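Side-chain contacts in fatty acid synthase 1, isoform A (Drosophila melanogaster, PDB 6FN6), which probably builds long-chain saturated fatty acids from acetyl-CoA and malonyl-CoA with NADPH, the chain here being its dehydratase, enoylreductase and ketoreductase modifying region: residues Q874-E877 / Q878-F882; E678-T681 / M682-S686; L527-T530 / L531-Q534; N543-N547 / G548-T552. All coordinates share one frame; numbering follows the deposited sequence.

Contact 1 (Q874-E877 / Q878-F882); sequences QQVE and QAFRF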
loop_
_atom_site.group_PDB
_atom_site.type_symbol
_atom_site.label_atom_id
_atom_site.label_comp_id
_atom_site.label_asym_id
_atom_site.label_seq_id
_atom_site.Cartn_x
_atom_site.Cartn_y
_atom_site.Cartn_z
ATOM N N GLN A 874 43.075 -4.454 13.509
ATOM C CA GLN A 874 43.435 -3.039 13.549
ATOM C C GLN A 874 42.703 -2.227 12.482
ATOM O O GLN A 874 42.544 -1.014 12.619
ATOM C CB GLN A 874 44.947 -2.872 13.370
ATOM C CG GLN A 874 45.779 -3.475 14.493
ATOM C CD GLN A 874 45.443 -2.892 15.851
ATOM O OE1 GLN A 874 44.920 -1.783 15.950
ATOM N NE2 GLN A 874 45.739 -3.641 16.907
ATOM N N GLN A 875 42.273 -2.895 11.415
ATOM C CA GLN A 875 41.637 -2.220 10.288
ATOM C C GLN A 875 40.110 -2.295 10.345
ATOM O O GLN A 875 39.456 -2.431 9.308
ATOM C CB GLN A 875 42.123 -2.830 8.975
ATOM C CG GLN A 875 43.629 -2.800 8.783
ATOM C CD GLN A 875 44.100 -3.823 7.767
ATOM O OE1 GLN A 875 43.344 -4.708 7.364
ATOM N NE2 GLN A 875 45.356 -3.714 7.355
ATOM N N VAL A 876 39.542 -2.204 11.544
ATOM C CA VAL A 876 38.092 -2.283 11.698
ATOM C C VAL A 876 37.418 -1.064 11.076
ATOM O O VAL A 876 36.366 -1.185 10.450
ATOM C CB VAL A 876 37.699 -2.432 13.181
ATOM C CG1 VAL A 876 36.182 -2.483 13.340
ATOM C CG2 VAL A 876 38.333 -3.677 13.769
ATOM N N GLU A 877 38.015 0.109 11.261
ATOM C CA GLU A 877 37.471 1.337 10.689
ATOM C C GLU A 877 37.368 1.192 9.175
ATOM O O GLU A 877 36.301 1.382 8.590
ATOM C CB GLU A 877 38.338 2.546 11.057
ATOM C CG GLU A 877 37.873 3.861 10.436
ATOM C CD GLU A 877 38.800 5.019 10.754
ATOM O OE1 GLU A 877 39.599 4.901 11.708
ATOM O OE2 GLU A 877 38.731 6.050 10.051
ATOM N N GLN A 878 38.487 0.842 8.547
ATOM C CA GLN A 878 38.548 0.724 7.098
ATOM C C GLN A 878 37.583 -0.352 6.620
ATOM O O GLN A 878 36.989 -0.235 5.548
ATOM C CB GLN A 878 39.974 0.401 6.647
ATOM C CG GLN A 878 40.997 1.471 7.005
ATOM C CD GLN A 878 40.634 2.840 6.461
ATOM O OE1 GLN A 878 40.259 2.979 5.296
ATOM N NE2 GLN A 878 40.740 3.860 7.305
ATOM N N ALA A 879 37.430 -1.401 7.422
ATOM C CA ALA A 879 36.511 -2.485 7.101
ATOM C C ALA A 879 35.082 -1.964 6.974
ATOM O O ALA A 879 34.384 -2.269 6.006
ATOM C CB ALA A 879 36.588 -3.575 8.156
ATOM N N PHE A 880 34.652 -1.174 7.954
ATOM C CA PHE A 880 33.309 -0.601 7.945
ATOM C C PHE A 880 33.114 0.402 6.815
ATOM O O PHE A 880 32.131 0.329 6.078
ATOM C CB PHE A 880 33.008 0.076 9.286
ATOM C CG PHE A 880 32.424 -0.848 10.313
ATOM C CD1 PHE A 880 33.219 -1.763 10.979
ATOM C CD2 PHE A 880 31.074 -0.798 10.611
ATOM C CE1 PHE A 880 32.674 -2.612 11.924
ATOM C CE2 PHE A 880 30.526 -1.642 11.554
ATOM C CZ PHE A 880 31.327 -2.550 12.212
ATOM N N ARG A 881 34.043 1.343 6.683
ATOM C CA ARG A 881 33.964 2.346 5.629
ATOM C C ARG A 881 33.937 1.684 4.256
ATOM O O ARG A 881 33.297 2.181 3.330
ATOM C CB ARG A 881 35.132 3.330 5.725
ATOM C CG ARG A 881 35.024 4.271 6.912
ATOM C CD ARG A 881 36.088 5.353 6.888
ATOM N NE ARG A 881 35.948 6.267 8.019
ATOM C CZ ARG A 881 35.055 7.251 8.084
ATOM N NH1 ARG A 881 34.209 7.457 7.080
ATOM N NH2 ARG A 881 35.003 8.031 9.156
ATOM N N PHE A 882 34.632 0.559 4.135
ATOM C CA PHE A 882 34.713 -0.159 2.869
ATOM C C PHE A 882 33.370 -0.769 2.492
ATOM O O PHE A 882 32.992 -0.769 1.320
ATOM C CB PHE A 882 35.784 -1.247 2.939
ATOM C CG PHE A 882 35.940 -2.025 1.665
ATOM C CD1 PHE A 882 36.578 -1.467 0.571
ATOM C CD2 PHE A 882 35.454 -3.317 1.564
ATOM C CE1 PHE A 882 36.723 -2.182 -0.603
ATOM C CE2 PHE A 882 35.598 -4.037 0.395
ATOM C CZ PHE A 882 36.231 -3.469 -0.690
#
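E877 lies alongside R881, one helical turn on, both side chains pointing the same way from the helix. CG of E877 stands anti to the backbone N (chi1 177°) and the chain runs on extended, which carries the carboxylate to the arginine. There OE2 of E877 meets NE of R881 at 3.5 Å, a salt bridge whose hydrogen bond is weak. OE2 comes in at the edge of the guanidinium, near its plane, while the carboxylate plane is turned 61° from it. Cut back to an alanine, E877 would probably leave NE of R881 without its carboxylate mate and the guanidinium freer to turn, its NH2 still in a long, weak ion pair with D579. On the buried side, V876 and F880 repeat the same spacing in apolar form: CG1 of V876 reaches CE1 of F880 at 3.8 Å, and the ring carries on to L583 and T619. The carbonyl O of V876 lies in the plane of the F880 ring, at its edge, 3.2 Å from CD1, and also accepts from N of F880. Backbone bonds step along the turn, from N of A879 to O of Q875 and from N of R881 to O of E877. This is the amphipathic first turn of an alpha-helix, with Q875 as N-cap, in the beta-alpha-beta unit of strand 868-872, helix 876-885 and strand 891-895.

Contact 2 (E678-T681 / M682-S686); sequences EKWT and MEEAS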
loop_
_atom_site.group_PDB
_atom_site.type_symbol
_atom_site.label_atom_id
_atom_site.label_comp_id
_atom_site.label_asym_id
_atom_site.label_seq_id
_atom_site.Cartn_x
_atom_site.Cartn_y
_atom_site.Cartn_z
ATOM N N GLU A 678 35.304 -29.934 5.870
ATOM C CA GLU A 678 36.676 -29.923 5.379
ATOM C C GLU A 678 36.710 -29.163 4.054
ATOM O O GLU A 678 35.680 -29.011 3.400
ATOM C CB GLU A 678 37.206 -31.348 5.207
ATOM C CG GLU A 678 38.718 -31.435 5.052
ATOM C CD GLU A 678 39.200 -32.853 4.816
ATOM O OE1 GLU A 678 40.429 -33.058 4.716
ATOM O OE2 GLU A 678 38.349 -33.763 4.723
ATOM N N LYS A 679 37.889 -28.675 3.678
ATOM C CA LYS A 679 38.063 -27.881 2.459
ATOM C C LYS A 679 37.327 -26.546 2.551
ATOM O O LYS A 679 37.099 -25.880 1.540
ATOM C CB LYS A 679 37.584 -28.653 1.220
ATOM C CG LYS A 679 38.391 -29.899 0.887
ATOM C CD LYS A 679 39.793 -29.531 0.414
ATOM C CE LYS A 679 40.655 -30.759 0.170
ATOM N NZ LYS A 679 40.913 -31.534 1.413
ATOM N N TRP A 680 36.954 -26.162 3.769
ATOM C CA TRP A 680 36.473 -24.814 4.040
ATOM C C TRP A 680 37.404 -24.144 5.038
ATOM O O TRP A 680 37.647 -24.677 6.121
ATOM C CB TRP A 680 35.047 -24.822 4.602
ATOM C CG TRP A 680 33.956 -24.887 3.574
ATOM C CD1 TRP A 680 34.075 -25.255 2.267
ATOM C CD2 TRP A 680 32.575 -24.561 3.775
ATOM N NE1 TRP A 680 32.853 -25.185 1.642
ATOM C CE2 TRP A 680 31.916 -24.761 2.547
ATOM C CE3 TRP A 680 31.832 -24.122 4.875
ATOM C CZ2 TRP A 680 30.548 -24.540 2.388
ATOM C CZ3 TRP A 680 30.474 -23.903 4.716
ATOM C CH2 TRP A 680 29.847 -24.112 3.482
ATOM N N THR A 681 37.933 -22.984 4.668
ATOM C CA THR A 681 38.717 -22.187 5.599
ATOM C C THR A 681 37.726 -21.510 6.534
ATOM O O THR A 681 36.572 -21.291 6.159
ATOM C CB THR A 681 39.593 -21.135 4.887
ATOM O OG1 THR A 681 38.760 -20.138 4.284
ATOM C CG2 THR A 681 40.452 -21.787 3.812
ATOM N N MET A 682 38.152 -21.204 7.755
ATOM C CA MET A 682 37.305 -20.446 8.667
ATOM C C MET A 682 36.870 -19.153 7.987
ATOM O O MET A 682 35.732 -18.715 8.136
ATOM C CB MET A 682 38.040 -20.135 9.971
ATOM C CG MET A 682 38.097 -21.293 10.948
ATOM S SD MET A 682 38.941 -20.834 12.472
ATOM C CE MET A 682 38.724 -22.323 13.437
ATOM N N GLU A 683 37.789 -18.561 7.231
ATOM C CA GLU A 683 37.506 -17.365 6.448
ATOM C C GLU A 683 36.284 -17.593 5.560
ATOM O O GLU A 683 35.370 -16.769 5.513
ATOM C CB GLU A 683 38.730 -16.986 5.608
ATOM C CG GLU A 683 38.491 -15.904 4.568
ATOM C CD GLU A 683 39.744 -15.582 3.775
ATOM O OE1 GLU A 683 39.634 -15.302 2.561
ATOM O OE2 GLU A 683 40.844 -15.608 4.368
ATOM N N GLU A 684 36.282 -18.715 4.851
ATOM C CA GLU A 684 35.182 -19.064 3.966
ATOM C C GLU A 684 33.896 -19.329 4.746
ATOM O O GLU A 684 32.841 -18.781 4.428
ATOM C CB GLU A 684 35.547 -20.299 3.142
ATOM C CG GLU A 684 36.526 -20.031 2.014
ATOM C CD GLU A 684 37.007 -21.307 1.349
ATOM O OE1 GLU A 684 36.277 -22.319 1.399
ATOM O OE2 GLU A 684 38.118 -21.299 0.781
ATOM N N ALA A 685 33.997 -20.166 5.774
ATOM C CA ALA A 685 32.828 -20.599 6.531
ATOM C C ALA A 685 32.075 -19.422 7.148
ATOM O O ALA A 685 30.843 -19.418 7.192
ATOM C CB ALA A 685 33.246 -21.583 7.613
ATOM N N SER A 686 32.818 -18.422 7.610
ATOM C CA SER A 686 32.233 -17.268 8.287
ATOM C C SER A 686 31.180 -16.556 7.439
ATOM O O SER A 686 30.326 -15.846 7.969
ATOM C CB SER A 686 33.333 -16.275 8.678
ATOM O OG SER A 686 34.056 -15.835 7.541
#
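T681 caps the helix that starts at M682: its OG1 accepts from N of E684 at 2.9 Å, with an N-H...O angle of 153°. The hydroxyl sits between the backbone N and the carbonyl carbon (chi1 68°), and this torsion turns it back over the first helical turn. There it also lies against the aliphatic part of E684, 3.2 Å from CG, and against CB of E683. The carbonyl O of T681 takes the next amide, N of A685, at 2.8 Å, so the threonine grips the turn with both of its oxygens. At the far end OG of S686 donates to O of E683, from above the carbonyl plane. This capped turn, with the methyl of A685 set 4.0 Å from CE3 of W680, is the compact part. The outer side is looser. The carboxylate of E684, on an extended chain, reaches back beside W680, its OE1 3.8 Å from CD1 of the indole and oblique to the ring, the two planes 66° apart. Farther out, the exposed K679 is poorly ordered, and its NZ makes a long salt bridge with OE1 of E678. Inward, M682 packs on Y607 and Y608 of strand 601-611, and OE1 of E683 is bonded to OG1 of T868, at the start of strand 868-872. W680 and A685 both rest on M654 of strand 652-656, so the short helix 682-685 lies against the strands of the mixed sheet that includes 601-611, 642-646 and 652-656.

Contact 3 (L527-T530 / L531-Q534); sequences LTST and LYRQ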
loop_
_atom_site.group_PDB
_atom_site.type_symbol
_atom_site.label_atom_id
_atom_site.label_comp_id
_atom_site.label_asym_id
_atom_site.label_seq_id
_atom_site.Cartn_x
_atom_site.Cartn_y
_atom_site.Cartn_z
ATOM N N LEU A 527 62.506 29.248 63.276
ATOM C CA LEU A 527 63.089 30.033 62.200
ATOM C C LEU A 527 64.609 29.883 62.185
ATOM O O LEU A 527 65.246 30.006 61.140
ATOM C CB LEU A 527 62.713 31.508 62.358
ATOM C CG LEU A 527 61.220 31.825 62.486
ATOM C CD1 LEU A 527 61.018 33.318 62.732
ATOM C CD2 LEU A 527 60.439 31.368 61.265
ATOM N N THR A 528 65.185 29.626 63.357
ATOM C CA THR A 528 66.637 29.549 63.514
ATOM C C THR A 528 67.237 28.213 63.080
ATOM O O THR A 528 68.383 28.161 62.636
ATOM C CB THR A 528 67.045 29.799 64.981
ATOM O OG1 THR A 528 66.555 28.736 65.807
ATOM C CG2 THR A 528 66.475 31.120 65.476
ATOM N N SER A 529 66.467 27.139 63.215
ATOM C CA SER A 529 66.956 25.799 62.900
ATOM C C SER A 529 67.475 25.714 61.462
ATOM O O SER A 529 66.850 26.226 60.535
ATOM C CB SER A 529 65.853 24.766 63.124
ATOM O OG SER A 529 66.276 23.479 62.715
ATOM N N THR A 530 68.620 25.061 61.292
ATOM C CA THR A 530 69.267 24.943 59.986
ATOM C C THR A 530 68.369 24.231 58.974
ATOM O O THR A 530 68.408 24.518 57.776
ATOM C CB THR A 530 70.608 24.180 60.092
ATOM O OG1 THR A 530 71.183 24.032 58.787
ATOM C CG2 THR A 530 70.407 22.800 60.711
ATOM N N LEU A 531 67.562 23.299 59.469
ATOM C CA LEU A 531 66.650 22.542 58.625
ATOM C C LEU A 531 65.580 23.443 58.015
ATOM O O LEU A 531 65.345 23.424 56.806
ATOM C CB LEU A 531 65.994 21.428 59.445
ATOM C CG LEU A 531 64.860 20.633 58.795
ATOM C CD1 LEU A 531 65.330 19.949 57.521
ATOM C CD2 LEU A 531 64.301 19.618 59.782
ATOM N N TYR A 532 64.930 24.225 58.870
ATOM C CA TYR A 532 63.815 25.070 58.466
ATOM C C TYR A 532 64.233 26.394 57.819
ATOM O O TYR A 532 63.543 26.898 56.934
ATOM C CB TYR A 532 62.940 25.381 59.682
ATOM C CG TYR A 532 62.236 24.184 60.281
ATOM C CD1 TYR A 532 62.904 23.323 61.141
ATOM C CD2 TYR A 532 60.903 23.926 60.004
ATOM C CE1 TYR A 532 62.265 22.233 61.700
ATOM C CE2 TYR A 532 60.255 22.835 60.557
ATOM C CZ TYR A 532 60.941 21.993 61.404
ATOM O OH TYR A 532 60.299 20.908 61.959
ATOM N N ARG A 533 65.355 26.955 58.265
ATOM C CA ARG A 533 65.724 28.325 57.897
ATOM C C ARG A 533 65.854 28.521 56.387
ATOM O O ARG A 533 65.192 29.386 55.818
ATOM C CB ARG A 533 67.036 28.727 58.593
ATOM C CG ARG A 533 67.309 30.234 58.595
ATOM C CD ARG A 533 68.663 30.577 59.213
ATOM N NE ARG A 533 69.802 30.240 58.359
ATOM C CZ ARG A 533 70.438 31.113 57.579
ATOM N NH1 ARG A 533 70.072 32.393 57.549
ATOM N NH2 ARG A 533 71.463 30.715 56.839
ATOM N N GLN A 534 66.690 27.722 55.733
ATOM C CA GLN A 534 66.898 27.878 54.296
ATOM C C GLN A 534 65.591 27.684 53.533
ATOM O O GLN A 534 65.346 28.344 52.521
ATOM C CB GLN A 534 67.945 26.890 53.777
ATOM C CG GLN A 534 68.408 27.194 52.353
ATOM C CD GLN A 534 68.809 25.953 51.575
ATOM O OE1 GLN A 534 69.540 25.097 52.075
ATOM N NE2 GLN A 534 68.324 25.850 50.342
HETATM O O HOH W 1 71.231 27.395 58.328
#
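S529 is the N-cap of helix 530-536, and both of its oxygens accept from amides of the first turn, those of L531 and R533. With chi1 at 175° the hydroxyl swings to the side of the carbonyl carbon, and from there OG accepts from N of L531 in a weak bond, 3.5 Å long. The stronger link is the backbone one: N of R533 donates to O of S529 at 2.8 Å. The serine hydroxyl also lies in the plane of the Y532 ring, at its edge, 3.7 Å from CD1. The buried ring packs on V515 and V517 of strand 512-517, and its polar end is satisfied by the loop before the helix, where OH bonds to the carbonyl O of E523. R533 leans its aliphatic part over the incoming chain, CG lying 3.3 Å from O of L527. Beyond this the arginine bends at chi3 (73°), and NH1 of its head forms a salt bridge with E537, one turn on. T528, before the cap, pairs its OG1 with OG of S526. The contact belongs to the pseudo-ketoreductase part of the chain and lies largely at the surface. A water accepts from NE of R533 at 3.2 Å, in the plane of the guanidinium, and makes a weak bond to OG1 of T530 at 3.4 Å.

Contact 4 (N543-N547 / G548-T552); sequences NVLKN and GAWGT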
loop_
_atom_site.group_PDB
_atom_site.type_symbol
_atom_site.label_atom_id
_atom_site.label_comp_id
_atom_site.label_asym_id
_atom_site.label_seq_id
_atom_site.Cartn_x
_atom_site.Cartn_y
_atom_site.Cartn_z
ATOM N N ASN A 543 54.741 24.224 52.512
ATOM C CA ASN A 543 56.009 23.557 52.799
ATOM C C ASN A 543 55.771 22.185 53.419
ATOM O O ASN A 543 55.313 22.080 54.555
ATOM C CB ASN A 543 56.865 24.409 53.741
ATOM C CG ASN A 543 57.124 25.795 53.197
ATOM O OD1 ASN A 543 58.097 26.020 52.474
ATOM N ND2 ASN A 543 56.249 26.737 53.538
ATOM N N VAL A 544 56.073 21.136 52.662
ATOM C CA VAL A 544 55.814 19.771 53.101
ATOM C C VAL A 544 57.123 19.007 53.266
ATOM O O VAL A 544 57.915 18.912 52.329
ATOM C CB VAL A 544 54.882 19.042 52.118
ATOM C CG1 VAL A 544 54.529 17.656 52.645
ATOM C CG2 VAL A 544 53.628 19.866 51.857
ATOM N N LEU A 545 57.350 18.465 54.459
ATOM C CA LEU A 545 58.546 17.672 54.724
ATOM C C LEU A 545 58.222 16.183 54.713
ATOM O O LEU A 545 57.479 15.694 55.562
ATOM C CB LEU A 545 59.167 18.067 56.068
ATOM C CG LEU A 545 60.520 17.435 56.419
ATOM C CD1 LEU A 545 61.574 17.750 55.372
ATOM C CD2 LEU A 545 60.988 17.906 57.784
ATOM N N LYS A 546 58.773 15.472 53.733
ATOM C CA LYS A 546 58.542 14.039 53.594
ATOM C C LYS A 546 59.862 13.305 53.358
ATOM O O LYS A 546 60.479 13.445 52.303
ATOM C CB LYS A 546 57.559 13.756 52.457
ATOM C CG LYS A 546 57.127 12.303 52.371
ATOM C CD LYS A 546 56.127 12.079 51.249
ATOM C CE LYS A 546 55.766 10.608 51.112
ATOM N NZ LYS A 546 54.909 10.346 49.922
ATOM N N ASN A 547 60.291 12.533 54.351
ATOM C CA ASN A 547 61.564 11.817 54.292
ATOM C C ASN A 547 62.731 12.763 54.033
ATOM O O ASN A 547 63.463 12.606 53.056
ATOM C CB ASN A 547 61.529 10.738 53.203
ATOM C CG ASN A 547 60.630 9.570 53.562
ATOM O OD1 ASN A 547 60.991 8.721 54.378
ATOM N ND2 ASN A 547 59.457 9.512 52.942
ATOM N N GLY A 548 62.901 13.743 54.914
ATOM C CA GLY A 548 64.073 14.597 54.888
ATOM C C GLY A 548 64.087 15.639 53.787
ATOM O O GLY A 548 64.992 16.474 53.735
ATOM N N ALA A 549 63.086 15.602 52.910
ATOM C CA ALA A 549 63.043 16.513 51.771
ATOM C C ALA A 549 61.824 17.425 51.819
ATOM O O ALA A 549 60.695 16.969 52.004
ATOM C CB ALA A 549 63.051 15.726 50.469
ATOM N N TRP A 550 62.069 18.722 51.656
ATOM C CA TRP A 550 60.995 19.696 51.544
ATOM C C TRP A 550 60.384 19.626 50.154
ATOM O O TRP A 550 61.082 19.370 49.173
ATOM C CB TRP A 550 61.512 21.106 51.826
ATOM C CG TRP A 550 61.862 21.335 53.262
ATOM C CD1 TRP A 550 63.113 21.446 53.793
ATOM C CD2 TRP A 550 60.946 21.489 54.355
ATOM N NE1 TRP A 550 63.034 21.657 55.147
ATOM C CE2 TRP A 550 61.715 21.690 55.517
ATOM C CE3 TRP A 550 59.552 21.479 54.461
ATOM C CZ2 TRP A 550 61.138 21.875 56.771
ATOM C CZ3 TRP A 550 58.981 21.666 55.707
ATOM C CH2 TRP A 550 59.773 21.860 56.845
ATOM N N GLY A 551 59.080 19.860 50.069
ATOM C CA GLY A 551 58.394 19.842 48.794
ATOM C C GLY A 551 56.952 20.296 48.876
ATOM O O GLY A 551 56.519 20.868 49.875
ATOM N N THR A 552 56.207 20.030 47.812
ATOM C CA THR A 552 54.802 20.398 47.735
ATOM C C THR A 552 54.006 19.261 47.109
ATOM O O THR A 552 54.582 18.325 46.551
ATOM C CB THR A 552 54.595 21.668 46.893
ATOM O OG1 THR A 552 55.031 21.427 45.550
ATOM C CG2 THR A 552 55.383 22.828 47.470
#
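The indole of W550 carries L545 on one face: CD1 of the leucine stands 3.9 Å above the plane, over its centre, and CB makes a CH-pi contact with the six-membered ring, 3.8 Å from its centroid and 19° off the normal. At the ring's edge, in plane, lie O of N543 and N of V544 from the neighbouring strand. CG of W550 is anti to the carbonyl carbon (chi1 -71°), and this lays the indole across L545, its partner in a non-hydrogen-bonded antiparallel pair. On the next pair the backbones bond both ways: N of V544 gives to O of G551 at 2.8 Å, and N of G551 to O of V544 at 2.7 Å. Nearer the turn, N of K546 donates to O of A549. A type I' turn through N547 and G548, both with positive phi, closes the hairpin. Losing the indole to an alanine would probably uncover the flank of L545, open a gap against V515 and leave O of L531 without the weak bond from NE1. N543 is tied by its ND2 to the carbonyls of L540 and L514. Strand 542-546 runs parallel to 512-517, with backbone bonds from N543 and L545 to F516; on the hairpin's other side strand 549-557 bonds through T552 to V267 of strand 257-268 and through W550 to N269, and helix 530-536 packs against W550.

How the contacts relate
Contacts 3 and 4 belong together: strand 542-546 is the next element after helix 530-536, and CD2 of Y532 packs 3.8 Å from CZ2 of W550. Contact 3 is the surface partner, polar and hydrated, and contact 4 the buried one, built on strand pairing and an aromatic face. Contacts 1 and 2 lie far from these, about 52 to 79 Å between centres, and about 22 Å from each other without touching; both are partly buried helix starts. Three of the four contacts are thus first helical turns. In contacts 2 and 3 a hydroxyl cap engages a backbone amide, whereas contact 1 pairs opposite charges outside and apolar groups inside.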